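Local coordinates for protein vanadium-dependent haloperoxidase (Zobellia galactanivorans, PDB 4CIT) that probably oxidises iodide with hydrogen peroxide at a bound vanadate cofactor, as a bacterial vanadium-dependent iodoperoxidase, at residues P204-N207 / K208-P211; I326-W329 / D330-R334. All coordinates share one frame; numbering follows the deposited sequence.

Contact 1: residues P204-N207 / K208-P211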
loop_
_atom_site.group_PDB
_atom_site.type_symbol
_atom_site.label_atom_id
_atom_site.label_comp_id
_atom_site.label_asym_id
_atom_site.label_seq_id
_atom_site.Cartn_x
_atom_site.Cartn_y
_atom_site.Cartn_z
ATOM N N PRO A 204 8.498 -12.546 7.768
ATOM C CA PRO A 204 9.955 -12.589 7.702
ATOM C C PRO A 204 10.464 -12.835 6.308
ATOM O O PRO A 204 11.589 -12.459 5.943
ATOM C CB PRO A 204 10.300 -13.663 8.742
ATOM C CG PRO A 204 9.007 -14.533 8.833
ATOM C CD PRO A 204 7.915 -13.535 8.717
ATOM N N HIS A 205 9.670 -13.585 5.536
ATOM C CA HIS A 205 9.999 -13.910 4.158
ATOM C C HIS A 205 9.294 -13.128 3.113
ATOM O O HIS A 205 9.220 -13.583 1.972
ATOM C CB HIS A 205 9.757 -15.463 3.907
ATOM C CG HIS A 205 10.516 -16.308 4.892
ATOM N ND1 HIS A 205 11.892 -16.317 4.923
ATOM C CD2 HIS A 205 10.102 -17.078 5.928
ATOM C CE1 HIS A 205 12.299 -17.127 5.896
ATOM N NE2 HIS A 205 11.237 -17.624 6.494
ATOM N N TRP A 206 8.833 -11.923 3.399
ATOM C CA TRP A 206 8.200 -11.110 2.345
ATOM C C TRP A 206 9.191 -10.796 1.254
ATOM O O TRP A 206 8.770 -10.667 0.095
ATOM C CB TRP A 206 7.591 -9.844 2.911
ATOM C CG TRP A 206 6.521 -9.276 2.092
ATOM C CD1 TRP A 206 6.557 -8.133 1.348
ATOM C CD2 TRP A 206 5.284 -9.920 1.803
ATOM N NE1 TRP A 206 5.366 -7.984 0.634
ATOM C CE2 TRP A 206 4.595 -9.110 0.870
ATOM C CE3 TRP A 206 4.697 -11.163 2.209
ATOM C CZ2 TRP A 206 3.330 -9.453 0.408
ATOM C CZ3 TRP A 206 3.451 -11.504 1.723
ATOM C CH2 TRP A 206 2.807 -10.685 0.795
ATOM N N ASN A 207 10.524 -10.797 1.545
ATOM C CA ASN A 207 11.508 -10.643 0.516
ATOM C C ASN A 207 11.612 -11.760 -0.493
ATOM O O ASN A 207 12.391 -11.644 -1.446
ATOM C CB ASN A 207 12.850 -10.220 1.097
ATOM C CG ASN A 207 13.512 -11.276 1.846
ATOM O OD1 ASN A 207 12.900 -12.329 2.153
ATOM N ND2 ASN A 207 14.804 -11.028 2.212
ATOM N N LYS A 208 10.854 -12.830 -0.275
ATOM C CA LYS A 208 10.836 -13.953 -1.230
ATOM C C LYS A 208 9.643 -13.923 -2.174
ATOM O O LYS A 208 9.517 -14.823 -3.007
ATOM C CB LYS A 208 10.842 -15.263 -0.476
ATOM C CG LYS A 208 12.023 -15.425 0.415
ATOM C CD LYS A 208 13.308 -15.524 -0.292
ATOM C CE LYS A 208 14.465 -15.765 0.715
ATOM N NZ LYS A 208 15.559 -14.752 0.487
ATOM N N ILE A 209 8.823 -12.887 -2.090
ATOM C CA ILE A 209 7.678 -12.692 -3.022
ATOM C C ILE A 209 8.284 -12.119 -4.317
ATOM O O ILE A 209 9.188 -11.287 -4.297
ATOM C CB ILE A 209 6.686 -11.679 -2.402
ATOM C CG1 ILE A 209 6.142 -12.192 -1.025
ATOM C CG2 ILE A 209 5.571 -11.438 -3.433
ATOM C CD1 ILE A 209 5.363 -13.475 -1.141
ATOM N N ARG A 210 7.780 -12.539 -5.465
ATOM C CA ARG A 210 8.145 -11.932 -6.732
ATOM C C ARG A 210 7.839 -10.470 -6.799
ATOM O O ARG A 210 6.670 -10.081 -6.722
ATOM C CB ARG A 210 7.379 -12.644 -7.837
ATOM C CG ARG A 210 7.797 -12.220 -9.281
ATOM C CD ARG A 210 6.897 -12.787 -10.322
ATOM N NE ARG A 210 5.494 -12.396 -10.102
ATOM C CZ ARG A 210 4.435 -13.080 -10.479
ATOM N NH1 ARG A 210 4.544 -14.209 -11.139
ATOM N NH2 ARG A 210 3.265 -12.587 -10.273
ATOM N N PRO A 211 8.850 -9.607 -6.974
ATOM C CA PRO A 211 8.482 -8.212 -7.167
ATOM C C PRO A 211 7.838 -7.936 -8.534
ATOM O O PRO A 211 8.017 -8.720 -9.505
ATOM C CB PRO A 211 9.822 -7.484 -7.089
ATOM C CG PRO A 211 10.866 -8.476 -6.840
ATOM C CD PRO A 211 10.284 -9.847 -7.076
HETATM O O HOH W 1 11.894 -11.989 -4.112
HETATM O O HOH W 2 15.052 -12.312 -1.414
#
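Ile209 lays its CG1 over one face of the Trp206 indole, a CH-pi contact in which this methylene sits 3.7 Å from the centroid of the six-membered ring and 11° off the ring normal. Ile209 CD1 continues the branch, 4.0 Å from Trp206 CZ3. The two side chains can meet because the backbone between them turns tightly. Lys208 N donates to His205 O at 2.9 Å, and, one residue further on, Ile209 N donates to Trp206 O at 3.1 Å. Both are i to i+3 bonds, the pattern of a short 3-10 turn. Trp206 places CG opposite its backbone N (chi1 -157°), while Ile209 sends CG1 back beside its own N (chi1 -60°), which brings the branch over the ring. On the other flank Asn207 and Lys208 run side by side. Asn207 O accepts from two waters at 2.7 Å each: the first also donates to Ile209 O, and the second accepts from Lys208 NZ. Asn207 ND2 turns to Asp330 OD1 of helix 307-335, a hydrogen bond, while OD1 of the same amide stays beside the Lys208 chain. The turn lies in the long connection between helix 172-175 and helix 235-253, with Trp206 packed among Ile326 of helix 307-335, Tyr172 of helix 172-175 and Val61 and Arg64 of helix 59-80.

Contact 2: residues I326-W329 / D330-R334; sequences ISCW and DEKYR
Asp330 OD2 is gripped by both terminal nitrogens of Arg334, NH1 at 2.9 Å and NH2 at 2.8 Å, which reach it from the same face of the carboxylate; a water shared with Ser327 O also donates to it. The same NH1 makes a salt bridge to Glu331 OE1 at 2.8 Å, lying nearly in the guanidinium plane, so one arginine holds the acids three and four residues before it. These charges flank one side of helix 307-335, whose i to i+4 bonds include Lys332 N to Cys328 O at 2.8 Å. The helix belongs to the PAP2 superfamily fold and brings Lys332 to the vanadate pocket. There NZ bonds a vanadate oxygen as well as the carbonyls of Pro362 and Thr365. Its aliphatic chain crosses Trp329: Lys332 CD lies 3.7 Å from the centroid of the six-membered ring, 7° off the normal, and Lys332 CE touches both Trp329 CZ3 and Cys328 SG. The extended run through chi2 and chi3 carries the chain over the indole before a bend at chi4 (-55°) turns the ammonium to its oxygens. Along the indole's pyrrole side, Tyr333 CE2 meets Trp329 CD1 at 3.6 Å, the rings inclined at 44°. Tyr333 OH and Trp329 NE1 both donate to Ile202 O.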
loop_
_atom_site.group_PDB
_atom_site.type_symbol
_atom_site.label_atom_id
_atom_site.label_comp_id
_atom_site.label_asym_id
_atom_site.label_seq_id
_atom_site.Cartn_x
_atom_site.Cartn_y
_atom_site.Cartn_z
ATOM N N ILE A 326 8.163 -5.003 -0.344
ATOM C CA ILE A 326 9.187 -6.023 -0.499
ATOM C C ILE A 326 10.591 -5.458 -0.155
ATOM O O ILE A 326 11.341 -6.068 0.601
ATOM C CB ILE A 326 9.192 -6.556 -1.922
ATOM C CG1 ILE A 326 7.864 -7.314 -2.093
ATOM C CG2 ILE A 326 10.398 -7.472 -2.166
ATOM C CD1 ILE A 326 7.598 -7.818 -3.506
ATOM N N SER A 327 10.891 -4.264 -0.702
ATOM C CA SER A 327 12.171 -3.589 -0.433
ATOM C C SER A 327 12.344 -3.314 1.080
ATOM O O SER A 327 13.431 -3.538 1.644
ATOM C CB SER A 327 12.241 -2.317 -1.276
ATOM O OG SER A 327 13.462 -1.638 -1.080
ATOM N N CYS A 328 11.303 -2.825 1.731
ATOM C CA CYS A 328 11.402 -2.465 3.126
ATOM C C CYS A 328 11.512 -3.693 4.019
ATOM O O CYS A 328 12.430 -3.772 4.871
ATOM C CB CYS A 328 10.211 -1.644 3.500
ATOM S SG CYS A 328 10.224 -1.203 5.274
ATOM N N TRP A 329 10.671 -4.703 3.798
ATOM C CA TRP A 329 10.743 -5.965 4.543
ATOM C C TRP A 329 12.074 -6.740 4.328
ATOM O O TRP A 329 12.593 -7.378 5.239
ATOM C CB TRP A 329 9.541 -6.857 4.300
ATOM C CG TRP A 329 8.569 -6.813 5.424
ATOM C CD1 TRP A 329 8.247 -7.857 6.281
ATOM C CD2 TRP A 329 7.847 -5.658 5.930
ATOM N NE1 TRP A 329 7.411 -7.424 7.255
ATOM C CE2 TRP A 329 7.111 -6.091 7.056
ATOM C CE3 TRP A 329 7.744 -4.340 5.527
ATOM C CZ2 TRP A 329 6.287 -5.242 7.762
ATOM C CZ3 TRP A 329 6.935 -3.498 6.231
ATOM C CH2 TRP A 329 6.249 -3.926 7.360
ATOM N N ASP A 330 12.636 -6.651 3.138
ATOM C CA ASP A 330 13.987 -7.133 2.821
ATOM C C ASP A 330 15.005 -6.545 3.805
ATOM O O ASP A 330 15.847 -7.263 4.405
ATOM C CB ASP A 330 14.402 -6.812 1.329
ATOM C CG ASP A 330 15.744 -7.327 0.972
ATOM O OD1 ASP A 330 15.883 -8.599 1.018
ATOM O OD2 ASP A 330 16.696 -6.522 0.803
ATOM N N GLU A 331 14.949 -5.224 3.974
ATOM C CA GLU A 331 15.881 -4.613 4.882
ATOM C C GLU A 331 15.545 -4.925 6.341
ATOM O O GLU A 331 16.471 -5.147 7.206
ATOM C CB GLU A 331 15.886 -3.098 4.715
ATOM C CG GLU A 331 16.879 -2.354 5.622
ATOM C CD GLU A 331 18.272 -2.903 5.558
ATOM O OE1 GLU A 331 18.723 -3.418 4.517
ATOM O OE2 GLU A 331 18.967 -2.905 6.620
ATOM N N LYS A 332 14.262 -4.934 6.660
ATOM C CA LYS A 332 13.923 -5.168 8.085
ATOM C C LYS A 332 14.571 -6.444 8.634
ATOM O O LYS A 332 15.013 -6.481 9.796
ATOM C CB LYS A 332 12.390 -5.233 8.334
ATOM C CG LYS A 332 11.690 -3.913 8.286
ATOM C CD LYS A 332 10.159 -3.961 8.498
ATOM C CE LYS A 332 9.511 -2.618 8.669
ATOM N NZ LYS A 332 10.098 -1.792 9.768
ATOM N N TYR A 333 14.457 -7.516 7.853
ATOM C CA TYR A 333 14.907 -8.829 8.249
ATOM C C TYR A 333 16.389 -9.067 7.927
ATOM O O TYR A 333 16.967 -9.977 8.448
ATOM C CB TYR A 333 13.910 -9.953 7.825
ATOM C CG TYR A 333 12.677 -9.904 8.595
ATOM C CD1 TYR A 333 12.546 -10.517 9.831
ATOM C CD2 TYR A 333 11.569 -9.216 8.118
ATOM C CE1 TYR A 333 11.409 -10.430 10.567
ATOM C CE2 TYR A 333 10.431 -9.112 8.857
ATOM C CZ TYR A 333 10.308 -9.730 10.110
ATOM O OH TYR A 333 9.125 -9.697 10.797
ATOM N N ARG A 334 17.034 -8.171 7.199
ATOM C CA ARG A 334 18.495 -8.152 7.068
ATOM C C ARG A 334 19.100 -7.561 8.318
ATOM O O ARG A 334 19.987 -8.171 8.929
ATOM C CB ARG A 334 18.931 -7.404 5.811
ATOM C CG ARG A 334 20.433 -7.071 5.703
ATOM C CD ARG A 334 20.885 -6.275 4.484
ATOM N NE ARG A 334 20.492 -6.993 3.303
ATOM C CZ ARG A 334 19.420 -6.717 2.570
ATOM N NH1 ARG A 334 18.646 -5.637 2.765
ATOM N NH2 ARG A 334 19.158 -7.525 1.569
HETATM O O HOH W 3 16.096 -3.718 0.762
#

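Contact 2 is buried within helix 307-335, whereas contact 1 is a partly buried turn in an irregular connection that packs against the same helix. Their chemistry follows their place: a charged, largely buried helix face that reaches the vanadate in one, a hydrated turn beside the exposed Lys208 in the other. Each nevertheless sets an aliphatic chain over a tryptophan face, from isoleucine in contact 1 and lysine in contact 2. They touch directly, Asn207 ND2 lying 2.9 Å from Asp330 OD1, while Pro204 packs on Tyr333, and Trp206 and Pro211 on Ile326. One helix thus serves both a loop and an active site.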